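Local coordinates for probable signal peptide protein (Ralstonia solanacearum, PDB 2QGU) that binds a phospholipid and probably carries phospholipids between the membranes of the cell envelope, at residues D40-T45 against G111-V116; A44-K47 against D51-G54; G83-Q88 against Q180-I185; Q95-G100 against G192-F197. The protein carries 13 engineered substitutions. All coordinates share one frame; numbering follows the deposited sequence.

Contact 1 (D40-T45 against G111-V116); sequences DDVLAT and GALANV
Leu-43 lays its CD2 methyl against the forked end of Val-116. CD2 of Leu-43 is 3.9 Å from CG1 of Val-116 and 4.2 Å from CG2 of the same residue. One leucine methyl therefore meets both valine methyls. The two side chains cross at about a right angle. Val-116 points toward helix 31-47 from the turn that follows helix 91-114. With CG1 anti to the backbone N (chi1 163°), CG2 lies beside that N, and both branches face CD2 of Leu-43. A second, looser touch joins Val-42 and Leu-113. There CG1 of Val-42 comes to 4.3 Å from CD2 of Leu-113. All four residues are buried, and every atom that meets across the contact is a methyl carbon.

OG1 of Thr-45 gives a bond of 2.7 Å to the carbonyl O of Asp-41, one turn back in its own helix. The same carbonyl takes the backbone N of Thr-45, and the two donors reach it from opposite faces of its plane. Asp-40 forms a salt bridge with Lys-36. At the other segment the backbone N of Val-116 bonds to O of Leu-113, an i to i+3 bond at the end of the helix. Ile-46 packs on both Leu-113 and Val-116 and extends the apolar patch.

Ala-112 and Val-116 also touch the bound di-palmitoyl phosphatidylethanolamine. The contact joins helix 31-47 to the end of helix 91-114 and the turn after it. Val-116 belongs both to this packing and to the pocket wall. This is consistent with the lipid pocket of the MlaC family, between helices and an antiparallel sheet.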
loop_
_atom_site.group_PDB
_atom_site.type_symbol
_atom_site.label_atom_id
_atom_site.label_comp_id
_atom_site.label_asym_id
_atom_site.label_seq_id
_atom_site.Cartn_x
_atom_site.Cartn_y
_atom_site.Cartn_z
ATOM N N ASP A 40 7.280 -3.063 11.953
ATOM C CA ASP A 40 8.207 -3.961 12.652
ATOM C C ASP A 40 7.880 -5.418 12.367
ATOM O O ASP A 40 8.777 -6.243 12.211
ATOM C CB ASP A 40 8.157 -3.743 14.164
ATOM C CG ASP A 40 8.868 -2.481 14.605
ATOM O OD1 ASP A 40 9.699 -1.945 13.837
ATOM O OD2 ASP A 40 8.593 -2.037 15.744
ATOM N N ASP A 41 6.590 -5.727 12.317
ATOM C CA ASP A 41 6.122 -7.076 12.026
ATOM C C ASP A 41 6.547 -7.501 10.619
ATOM O O ASP A 41 7.078 -8.594 10.432
ATOM C CB ASP A 41 4.603 -7.129 12.196
ATOM C CG ASP A 41 4.063 -8.533 12.306
ATOM O OD1 ASP A 41 4.847 -9.481 12.523
ATOM O OD2 ASP A 41 2.833 -8.681 12.179
ATOM N N VAL A 42 6.335 -6.621 9.643
ATOM C CA VAL A 42 6.779 -6.861 8.273
ATOM C C VAL A 42 8.285 -7.123 8.222
ATOM O O VAL A 42 8.720 -8.138 7.667
ATOM C CB VAL A 42 6.387 -5.686 7.341
ATOM C CG1 VAL A 42 7.070 -5.802 5.965
ATOM C CG2 VAL A 42 4.873 -5.629 7.185
ATOM N N LEU A 43 9.072 -6.229 8.820
ATOM C CA LEU A 43 10.534 -6.340 8.777
ATOM C C LEU A 43 11.029 -7.625 9.446
ATOM O O LEU A 43 11.855 -8.339 8.880
ATOM C CB LEU A 43 11.207 -5.101 9.387
ATOM C CG LEU A 43 11.056 -3.790 8.610
ATOM C CD1 LEU A 43 11.588 -2.633 9.425
ATOM C CD2 LEU A 43 11.769 -3.856 7.252
ATOM N N ALA A 44 10.505 -7.921 10.633
ATOM C CA ALA A 44 10.913 -9.121 11.378
ATOM C C ALA A 44 10.560 -10.399 10.628
ATOM O O ALA A 44 11.345 -11.350 10.605
ATOM C CB ALA A 44 10.285 -9.136 12.759
ATOM N N THR A 45 9.374 -10.422 10.023
ATOM C CA THR A 45 8.934 -11.585 9.253
ATOM C C THR A 45 9.854 -11.857 8.060
ATOM O O THR A 45 10.291 -12.997 7.857
ATOM C CB THR A 45 7.466 -11.433 8.800
ATOM O OG1 THR A 45 6.636 -11.205 9.945
ATOM C CG2 THR A 45 6.983 -12.690 8.070
ATOM N N GLY A 111 10.233 -6.989 -4.931
ATOM C CA GLY A 111 11.695 -6.970 -4.924
ATOM C C GLY A 111 12.272 -6.228 -3.732
ATOM O O GLY A 111 13.184 -6.728 -3.060
ATOM N N ALA A 112 11.734 -5.042 -3.461
ATOM C CA ALA A 112 12.190 -4.226 -2.342
ATOM C C ALA A 112 11.983 -4.949 -1.016
ATOM O O ALA A 112 12.844 -4.908 -0.141
ATOM C CB ALA A 112 11.485 -2.876 -2.337
ATOM N N LEU A 113 10.842 -5.618 -0.871
ATOM C CA LEU A 113 10.567 -6.361 0.354
ATOM C C LEU A 113 11.511 -7.551 0.518
ATOM O O LEU A 113 12.066 -7.754 1.596
ATOM C CB LEU A 113 9.107 -6.812 0.396
ATOM C CG LEU A 113 8.097 -5.670 0.530
ATOM C CD1 LEU A 113 6.687 -6.172 0.292
ATOM C CD2 LEU A 113 8.224 -4.997 1.903
ATOM N N ALA A 114 11.700 -8.323 -0.549
ATOM C CA ALA A 114 12.573 -9.499 -0.497
ATOM C C ALA A 114 14.026 -9.149 -0.205
ATOM O O ALA A 114 14.757 -9.958 0.369
ATOM C CB ALA A 114 12.477 -10.286 -1.785
ATOM N N ASN A 115 14.435 -7.944 -0.594
ATOM C CA ASN A 115 15.818 -7.506 -0.446
ATOM C C ASN A 115 16.146 -6.952 0.942
ATOM O O ASN A 115 17.298 -6.606 1.225
ATOM C CB ASN A 115 16.180 -6.499 -1.544
ATOM C CG ASN A 115 16.307 -7.145 -2.910
ATOM O OD1 ASN A 115 16.457 -8.365 -3.034
ATOM N ND2 ASN A 115 16.249 -6.323 -3.950
ATOM N N VAL A 116 15.138 -6.881 1.812
ATOM C CA VAL A 116 15.350 -6.449 3.198
ATOM C C VAL A 116 16.362 -7.362 3.900
ATOM O O VAL A 116 16.293 -8.589 3.777
ATOM C CB VAL A 116 14.012 -6.382 3.983
ATOM C CG1 VAL A 116 14.240 -6.356 5.499
ATOM C CG2 VAL A 116 13.198 -5.163 3.533
#

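Contact 2 (A44-K47 against D51-G54); sequences ATIK and DLRG. Engineered in segment 51-54: Gly-54 (natural residue Ser).
Arg-53 and Ile-46 lie across each other at a slant, with CG of Arg-53 3.6 Å from CG2 of Ile-46. The arginine chain then bends at chi3 (-86°). This turn brings the guanidinium to the C-terminal end of helix 31-47. NE bonds to O of Ile-46 at 2.9 Å, with an N-H...O angle of 149°. That oxygen sits at the guanidinium edge, near its plane, while NE is tilted 28° from the carbonyl plane. NH2 makes a weak bond of 2.8 Å to O of Lys-47.

Leu-52 points toward the helix on the apolar side of the contact. Its CD2 rests 4.0 Å from CG1 of Ile-46 and equally far from CG2. Ile-46 is thus touched by the leucine methyl and the aliphatic part of the arginine. Leu-63 of helix 57-67 also packs on it. Lys-47 starts away from segment 51-54, and its NZ bonds to O of Gln-119.

The arginine does two jobs here. Its methylenes join the apolar packing, and its charged end meets carbonyls at the end of a helix. A positive group there would probably interact favourably with the helix dipole.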
loop_
_atom_site.group_PDB
_atom_site.type_symbol
_atom_site.label_atom_id
_atom_site.label_comp_id
_atom_site.label_asym_id
_atom_site.label_seq_id
_atom_site.Cartn_x
_atom_site.Cartn_y
_atom_site.Cartn_z
ATOM N N ALA A 44 10.505 -7.921 10.633
ATOM C CA ALA A 44 10.913 -9.121 11.378
ATOM C C ALA A 44 10.560 -10.399 10.628
ATOM O O ALA A 44 11.345 -11.350 10.605
ATOM C CB ALA A 44 10.285 -9.136 12.759
ATOM N N THR A 45 9.374 -10.422 10.023
ATOM C CA THR A 45 8.934 -11.585 9.253
ATOM C C THR A 45 9.854 -11.857 8.060
ATOM O O THR A 45 10.291 -12.997 7.857
ATOM C CB THR A 45 7.466 -11.433 8.800
ATOM O OG1 THR A 45 6.636 -11.205 9.945
ATOM C CG2 THR A 45 6.983 -12.690 8.070
ATOM N N ILE A 46 10.177 -10.814 7.297
ATOM C CA ILE A 46 11.106 -10.955 6.170
ATOM C C ILE A 46 12.474 -11.466 6.638
ATOM O O ILE A 46 13.032 -12.402 6.053
ATOM C CB ILE A 46 11.277 -9.624 5.382
ATOM C CG1 ILE A 46 9.942 -9.173 4.778
ATOM C CG2 ILE A 46 12.329 -9.791 4.282
ATOM C CD1 ILE A 46 9.940 -7.732 4.287
ATOM N N LYS A 47 13.010 -10.863 7.695
ATOM C CA LYS A 47 14.341 -11.227 8.186
ATOM C C LYS A 47 14.410 -12.681 8.669
ATOM O O LYS A 47 15.472 -13.314 8.596
ATOM C CB LYS A 47 14.802 -10.254 9.271
ATOM C CG LYS A 47 15.119 -8.851 8.743
ATOM C CD LYS A 47 15.370 -7.870 9.875
ATOM C CE LYS A 47 15.360 -6.432 9.370
ATOM N NZ LYS A 47 15.527 -5.480 10.505
ATOM N N ASP A 51 13.168 -17.960 2.445
ATOM C CA ASP A 51 12.419 -18.226 1.212
ATOM C C ASP A 51 11.817 -16.945 0.653
ATOM O O ASP A 51 11.836 -16.719 -0.560
ATOM C CB ASP A 51 11.326 -19.273 1.445
ATOM C CG ASP A 51 11.877 -20.609 1.913
ATOM O OD1 ASP A 51 12.999 -20.988 1.505
ATOM O OD2 ASP A 51 11.174 -21.290 2.693
ATOM N N LEU A 52 11.291 -16.102 1.538
ATOM C CA LEU A 52 10.810 -14.789 1.120
ATOM C C LEU A 52 11.973 -13.937 0.605
ATOM O O LEU A 52 11.878 -13.347 -0.472
ATOM C CB LEU A 52 10.057 -14.082 2.248
ATOM C CG LEU A 52 9.137 -12.948 1.778
ATOM C CD1 LEU A 52 7.951 -12.808 2.703
ATOM C CD2 LEU A 52 9.892 -11.622 1.653
ATOM N N ARG A 53 13.074 -13.896 1.352
ATOM C CA ARG A 53 14.252 -13.154 0.908
ATOM C C ARG A 53 14.825 -13.698 -0.401
ATOM O O ARG A 53 15.422 -12.950 -1.180
ATOM C CB ARG A 53 15.302 -13.081 2.015
ATOM C CG ARG A 53 14.895 -12.094 3.096
ATOM C CD ARG A 53 15.908 -11.982 4.204
ATOM N NE ARG A 53 15.695 -12.999 5.228
ATOM C CZ ARG A 53 16.488 -14.047 5.418
ATOM N NH1 ARG A 53 17.561 -14.222 4.660
ATOM N NH2 ARG A 53 16.210 -14.914 6.376
ATOM N N GLY A 54 14.597 -14.987 -0.654
ATOM C CA GLY A 54 15.005 -15.620 -1.910
ATOM C C GLY A 54 14.119 -15.277 -3.099
ATOM O O GLY A 54 14.429 -15.655 -4.232
#

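Contact 3 (G83-Q88 against Q180-I185); sequences GRFWSQ and QFADVI. Engineered in segment 180-185: Asp-183 (natural residue Glu).
Phe-85 takes the CG2 methyl of Ile-185 over one face of its ring. This is a CH-pi contact: CG2 stands 3.7 Å from the ring centroid, only 13° off the ring normal. The CD1 methyl of Ile-185 lies on the same side of the ring, near its attachment, 3.7 Å from CD2 of Phe-85 and 3.8 Å from its CB. The two methyls together span the ring from its centre to its attachment. Ala-182, one turn earlier in the helix, gives a looser touch, with its CB 4.5 Å from CE2 of Phe-85.

The opposite face of the ring is covered from its own segment. CG of Arg-84 lies over the ring centre, 4.0 Å above the plane. Chi1 of Arg-84 is 71°, and the extended chain beyond turns one face of its guanidinium to CZ of Phe-85, which lies toward its rim. The phenyl is therefore held between an isoleucine and an arginine chain. The amide NE2 of Gln-88 lies at the ring edge, in its plane.

Further out, Gly-83 leaves the preceding helix with positive phi and starts the turn. Its O accepts a bond from N of Trp-86, whose side chain packs back on helix 74-82. On the other segment, N of Ile-185 bonds to O of Phe-181, whose ring meets Phe-101 of helix 91-114 edge-to-face. A CH-pi contact thus fastens the loop between helices 74-82 and 91-114 to helix 173-188 of the MlaC fold.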
loop_
_atom_site.group_PDB
_atom_site.type_symbol
_atom_site.label_atom_id
_atom_site.label_comp_id
_atom_site.label_asym_id
_atom_site.label_seq_id
_atom_site.Cartn_x
_atom_site.Cartn_y
_atom_site.Cartn_z
ATOM N N GLY A 83 -11.592 7.826 -7.700
ATOM C CA GLY A 83 -12.234 9.148 -7.688
ATOM C C GLY A 83 -13.724 9.086 -7.965
ATOM O O GLY A 83 -14.422 8.218 -7.441
ATOM N N ARG A 84 -14.205 9.976 -8.831
ATOM C CA ARG A 84 -15.632 10.026 -9.157
ATOM C C ARG A 84 -16.136 8.776 -9.896
ATOM O O ARG A 84 -17.346 8.573 -10.031
ATOM C CB ARG A 84 -15.967 11.311 -9.934
ATOM C CG ARG A 84 -15.437 11.368 -11.366
ATOM C CD ARG A 84 -15.683 12.745 -11.976
ATOM N NE ARG A 84 -15.275 12.821 -13.380
ATOM C CZ ARG A 84 -14.048 13.123 -13.802
ATOM N NH1 ARG A 84 -13.070 13.368 -12.933
ATOM N NH2 ARG A 84 -13.794 13.173 -15.103
ATOM N N PHE A 85 -15.210 7.930 -10.345
ATOM C CA PHE A 85 -15.559 6.720 -11.100
ATOM C C PHE A 85 -15.861 5.513 -10.214
ATOM O O PHE A 85 -16.382 4.504 -10.690
ATOM C CB PHE A 85 -14.463 6.391 -12.131
ATOM C CG PHE A 85 -14.121 7.546 -13.033
ATOM C CD1 PHE A 85 -14.978 7.913 -14.066
ATOM C CD2 PHE A 85 -12.957 8.281 -12.840
ATOM C CE1 PHE A 85 -14.678 8.990 -14.899
ATOM C CE2 PHE A 85 -12.644 9.364 -13.671
ATOM C CZ PHE A 85 -13.516 9.714 -14.703
ATOM N N TRP A 86 -15.544 5.618 -8.926
ATOM C CA TRP A 86 -15.823 4.536 -7.981
ATOM C C TRP A 86 -17.300 4.150 -8.013
ATOM O O TRP A 86 -17.631 2.970 -8.137
ATOM C CB TRP A 86 -15.393 4.919 -6.561
ATOM C CG TRP A 86 -15.848 3.937 -5.515
ATOM C CD1 TRP A 86 -16.937 4.057 -4.701
ATOM C CD2 TRP A 86 -15.233 2.685 -5.179
ATOM N NE1 TRP A 86 -17.038 2.963 -3.877
ATOM C CE2 TRP A 86 -16.007 2.105 -4.147
ATOM C CE3 TRP A 86 -14.106 1.999 -5.643
ATOM C CZ2 TRP A 86 -15.687 0.868 -3.571
ATOM C CZ3 TRP A 86 -13.785 0.767 -5.069
ATOM C CH2 TRP A 86 -14.574 0.219 -4.043
ATOM N N SER A 87 -18.172 5.154 -7.928
ATOM C CA SER A 87 -19.621 4.932 -7.966
ATOM C C SER A 87 -20.120 4.404 -9.316
ATOM O O SER A 87 -21.166 3.747 -9.378
ATOM C CB SER A 87 -20.373 6.206 -7.565
ATOM O OG SER A 87 -20.126 7.259 -8.480
ATOM N N GLN A 88 -19.372 4.682 -10.385
ATOM C CA GLN A 88 -19.677 4.185 -11.736
ATOM C C GLN A 88 -19.422 2.686 -11.916
ATOM O O GLN A 88 -19.996 2.053 -12.804
ATOM C CB GLN A 88 -18.869 4.948 -12.789
ATOM C CG GLN A 88 -19.496 6.238 -13.286
ATOM C CD GLN A 88 -18.632 6.954 -14.321
ATOM O OE1 GLN A 88 -18.554 8.180 -14.329
ATOM N NE2 GLN A 88 -17.973 6.188 -15.194
ATOM N N GLN A 180 -3.174 8.234 -12.696
ATOM C CA GLN A 180 -2.964 7.180 -13.684
ATOM C C GLN A 180 -4.293 6.557 -14.101
ATOM O O GLN A 180 -4.549 6.377 -15.297
ATOM C CB GLN A 180 -2.014 6.114 -13.139
ATOM C CG GLN A 180 -1.690 4.998 -14.114
ATOM C CD GLN A 180 -0.646 4.067 -13.558
ATOM O OE1 GLN A 180 0.525 4.433 -13.435
ATOM N NE2 GLN A 180 -1.059 2.863 -13.202
ATOM N N PHE A 181 -5.146 6.251 -13.124
ATOM C CA PHE A 181 -6.422 5.600 -13.412
ATOM C C PHE A 181 -7.381 6.520 -14.154
ATOM O O PHE A 181 -8.105 6.061 -15.038
ATOM C CB PHE A 181 -7.098 5.053 -12.146
ATOM C CG PHE A 181 -6.376 3.882 -11.492
ATOM C CD1 PHE A 181 -5.241 3.293 -12.060
ATOM C CD2 PHE A 181 -6.872 3.356 -10.300
ATOM C CE1 PHE A 181 -4.598 2.207 -11.425
ATOM C CE2 PHE A 181 -6.243 2.270 -9.676
ATOM C CZ PHE A 181 -5.107 1.703 -10.241
ATOM N N ALA A 182 -7.400 7.804 -13.804
ATOM C CA ALA A 182 -8.287 8.747 -14.489
ATOM C C ALA A 182 -7.909 8.836 -15.965
ATOM O O ALA A 182 -8.788 8.897 -16.834
ATOM C CB ALA A 182 -8.236 10.122 -13.840
ATOM N N ASP A 183 -6.607 8.818 -16.243
ATOM C CA ASP A 183 -6.107 8.894 -17.608
ATOM C C ASP A 183 -6.544 7.680 -18.427
ATOM O O ASP A 183 -7.005 7.826 -19.565
ATOM C CB ASP A 183 -4.587 9.044 -17.600
ATOM C CG ASP A 183 -4.001 9.045 -18.985
ATOM O OD1 ASP A 183 -4.244 10.020 -19.729
ATOM O OD2 ASP A 183 -3.297 8.074 -19.309
ATOM N N VAL A 184 -6.414 6.492 -17.834
ATOM C CA VAL A 184 -6.825 5.237 -18.464
ATOM C C VAL A 184 -8.333 5.234 -18.723
ATOM O O VAL A 184 -8.783 4.914 -19.828
ATOM C CB VAL A 184 -6.412 4.015 -17.599
ATOM C CG1 VAL A 184 -7.082 2.736 -18.097
ATOM C CG2 VAL A 184 -4.892 3.872 -17.578
ATOM N N ILE A 185 -9.108 5.614 -17.712
ATOM C CA ILE A 185 -10.564 5.659 -17.832
ATOM C C ILE A 185 -10.983 6.625 -18.946
ATOM O O ILE A 185 -11.922 6.345 -19.694
ATOM C CB ILE A 185 -11.224 6.013 -16.475
ATOM C CG1 ILE A 185 -11.102 4.816 -15.521
ATOM C CG2 ILE A 185 -12.692 6.444 -16.656
ATOM C CD1 ILE A 185 -11.423 5.135 -14.074
#

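Contact 4 (Q95-G100 against G192-F197); sequences QQIQDG and GGLVQF. Engineered in segment 192-197: Gly-192 (natural residue Ser).
Gln-96 begins the contact in a helix-helix pair of the MlaC fold, where helices 91-114 and 191-206 run side by side in roughly the same direction. The axes of the two short segments come within 9.9 Å and cross at 30°. Gln-96 is exposed and points toward the partner helix. Its chain is extended beyond CG and crosses Val-195 at a slant, which brings OE1 to 4.1 Å from CG1 of Val-195. This is a loose touch.

Ile-97 follows and carries most of the packing. Its CA is nearest that of Val-195, at 6.2 Å. CG1 of Ile-97 lies anti to the carbonyl carbon (chi1 -69°), and this branch reaches over to the valine. Leu-194 points toward helix 91-114 and meets the far end of the same isoleucine. Both partners cross Ile-97 at about a right angle. The isoleucine thus faces two successive residues of the other helix. Met-82, Val-191 and Leu-198 pack on it as well.

Gly-100 closes the segment one turn on. It has no side chain, and its carbonyl O takes a bond from ND2 of Asn-202 further along helix 191-206, a polar tie beside the apolar patch. The CG2 methyl of Val-195 lies 3.8 Å from the CG1 methylene of Ile-97, and the CD2 methyl of Leu-194 lies 4.1 Å from the CD1 methyl of Ile-97.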
loop_
_atom_site.group_PDB
_atom_site.type_symbol
_atom_site.label_atom_id
_atom_site.label_comp_id
_atom_site.label_asym_id
_atom_site.label_seq_id
_atom_site.Cartn_x
_atom_site.Cartn_y
_atom_site.Cartn_z
ATOM N N GLN A 95 -14.658 -4.870 -6.708
ATOM C CA GLN A 95 -13.847 -5.942 -6.138
ATOM C C GLN A 95 -12.680 -6.317 -7.056
ATOM O O GLN A 95 -11.546 -6.468 -6.595
ATOM C CB GLN A 95 -14.706 -7.174 -5.827
ATOM C CG GLN A 95 -13.978 -8.226 -5.001
ATOM C CD GLN A 95 -13.527 -7.693 -3.654
ATOM O OE1 GLN A 95 -12.325 -7.600 -3.373
ATOM N NE2 GLN A 95 -14.486 -7.319 -2.820
ATOM N N GLN A 96 -12.952 -6.452 -8.353
ATOM C CA GLN A 96 -11.909 -6.802 -9.320
ATOM C C GLN A 96 -10.805 -5.756 -9.368
ATOM O O GLN A 96 -9.624 -6.102 -9.447
ATOM C CB GLN A 96 -12.501 -6.991 -10.718
ATOM C CG GLN A 96 -13.438 -8.184 -10.824
ATOM C CD GLN A 96 -14.152 -8.272 -12.154
ATOM O OE1 GLN A 96 -14.131 -7.340 -12.957
ATOM N NE2 GLN A 96 -14.800 -9.403 -12.391
ATOM N N ILE A 97 -11.201 -4.485 -9.330
ATOM C CA ILE A 97 -10.240 -3.377 -9.334
ATOM C C ILE A 97 -9.397 -3.340 -8.056
ATOM O O ILE A 97 -8.179 -3.183 -8.130
ATOM C CB ILE A 97 -10.927 -2.025 -9.649
ATOM C CG1 ILE A 97 -11.394 -2.021 -11.109
ATOM C CG2 ILE A 97 -9.979 -0.843 -9.403
ATOM C CD1 ILE A 97 -12.422 -0.962 -11.450
ATOM N N GLN A 98 -10.035 -3.493 -6.899
ATOM C CA GLN A 98 -9.276 -3.578 -5.651
ATOM C C GLN A 98 -8.261 -4.722 -5.694
ATOM O O GLN A 98 -7.096 -4.536 -5.340
ATOM C CB GLN A 98 -10.193 -3.721 -4.434
ATOM C CG GLN A 98 -9.427 -3.601 -3.120
ATOM C CD GLN A 98 -10.255 -3.883 -1.876
ATOM O OE1 GLN A 98 -9.707 -4.275 -0.845
ATOM N NE2 GLN A 98 -11.562 -3.679 -1.959
ATOM N N ASP A 99 -8.702 -5.897 -6.139
ATOM C CA ASP A 99 -7.829 -7.066 -6.200
ATOM C C ASP A 99 -6.683 -6.873 -7.193
ATOM O O ASP A 99 -5.536 -7.213 -6.902
ATOM C CB ASP A 99 -8.633 -8.323 -6.543
ATOM C CG ASP A 99 -9.602 -8.729 -5.440
ATOM O OD1 ASP A 99 -9.534 -8.169 -4.326
ATOM O OD2 ASP A 99 -10.439 -9.623 -5.692
ATOM N N GLY A 100 -6.993 -6.309 -8.360
ATOM C CA GLY A 100 -5.977 -6.079 -9.390
ATOM C C GLY A 100 -4.975 -5.006 -8.998
ATOM O O GLY A 100 -3.785 -5.125 -9.285
ATOM N N GLY A 192 -14.608 -0.282 -17.398
ATOM C CA GLY A 192 -14.180 -1.499 -18.066
ATOM C C GLY A 192 -12.769 -1.377 -18.616
ATOM O O GLY A 192 -11.987 -2.333 -18.567
ATOM N N GLY A 193 -12.441 -0.188 -19.123
ATOM C CA GLY A 193 -11.095 0.115 -19.610
ATOM C C GLY A 193 -10.044 -0.009 -18.522
ATOM O O GLY A 193 -8.938 -0.498 -18.768
ATOM N N LEU A 194 -10.393 0.426 -17.316
ATOM C CA LEU A 194 -9.481 0.316 -16.184
ATOM C C LEU A 194 -9.223 -1.139 -15.785
ATOM O O LEU A 194 -8.083 -1.514 -15.495
ATOM C CB LEU A 194 -9.985 1.131 -14.989
ATOM C CG LEU A 194 -9.078 1.070 -13.755
ATOM C CD1 LEU A 194 -7.669 1.588 -14.065
ATOM C CD2 LEU A 194 -9.666 1.835 -12.604
ATOM N N VAL A 195 -10.275 -1.956 -15.776
ATOM C CA VAL A 195 -10.123 -3.386 -15.502
ATOM C C VAL A 195 -9.158 -4.017 -16.514
ATOM O O VAL A 195 -8.247 -4.758 -16.143
ATOM C CB VAL A 195 -11.491 -4.117 -15.512
ATOM C CG1 VAL A 195 -11.319 -5.636 -15.357
ATOM C CG2 VAL A 195 -12.407 -3.573 -14.417
ATOM N N GLN A 196 -9.359 -3.702 -17.791
ATOM C CA GLN A 196 -8.481 -4.169 -18.863
ATOM C C GLN A 196 -7.028 -3.736 -18.630
ATOM O O GLN A 196 -6.103 -4.543 -18.764
ATOM C CB GLN A 196 -8.991 -3.637 -20.206
ATOM C CG GLN A 196 -8.215 -4.101 -21.433
ATOM C CD GLN A 196 -8.690 -3.414 -22.701
ATOM O OE1 GLN A 196 -8.640 -2.186 -22.813
ATOM N NE2 GLN A 196 -9.153 -4.203 -23.663
ATOM N N PHE A 197 -6.838 -2.464 -18.281
ATOM C CA PHE A 197 -5.515 -1.910 -18.005
ATOM C C PHE A 197 -4.829 -2.629 -16.845
ATOM O O PHE A 197 -3.644 -2.971 -16.932
ATOM C CB PHE A 197 -5.638 -0.409 -17.722
ATOM C CG PHE A 197 -4.374 0.238 -17.215
ATOM C CD1 PHE A 197 -3.349 0.583 -18.092
ATOM C CD2 PHE A 197 -4.233 0.545 -15.864
ATOM C CE1 PHE A 197 -2.193 1.201 -17.626
ATOM C CE2 PHE A 197 -3.078 1.163 -15.390
ATOM C CZ PHE A 197 -2.059 1.493 -16.274
#

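From the N terminus, helix 31-47 serves contacts 1 and 2. Contact 2 closes a short loop to helix 50-53. Contact 1 closes a longer one to the end of helix 91-114. Both loops start from the same stretch, and contact 2 closes well before contact 1. The two touch, with centres about 6 Å apart, and lie near the lipid. Contact 3 opens next, in the loop before helix 91-114, and contact 4 opens on that helix. Both close after the sheet, on helices 173-188 and 191-206, so they cross each other and also cross contact 1. Contacts 3 and 4 touch through Phe-181 and Leu-194. Helix 91-114 joins contacts 1 and 4, whose centres are about 27 Å apart.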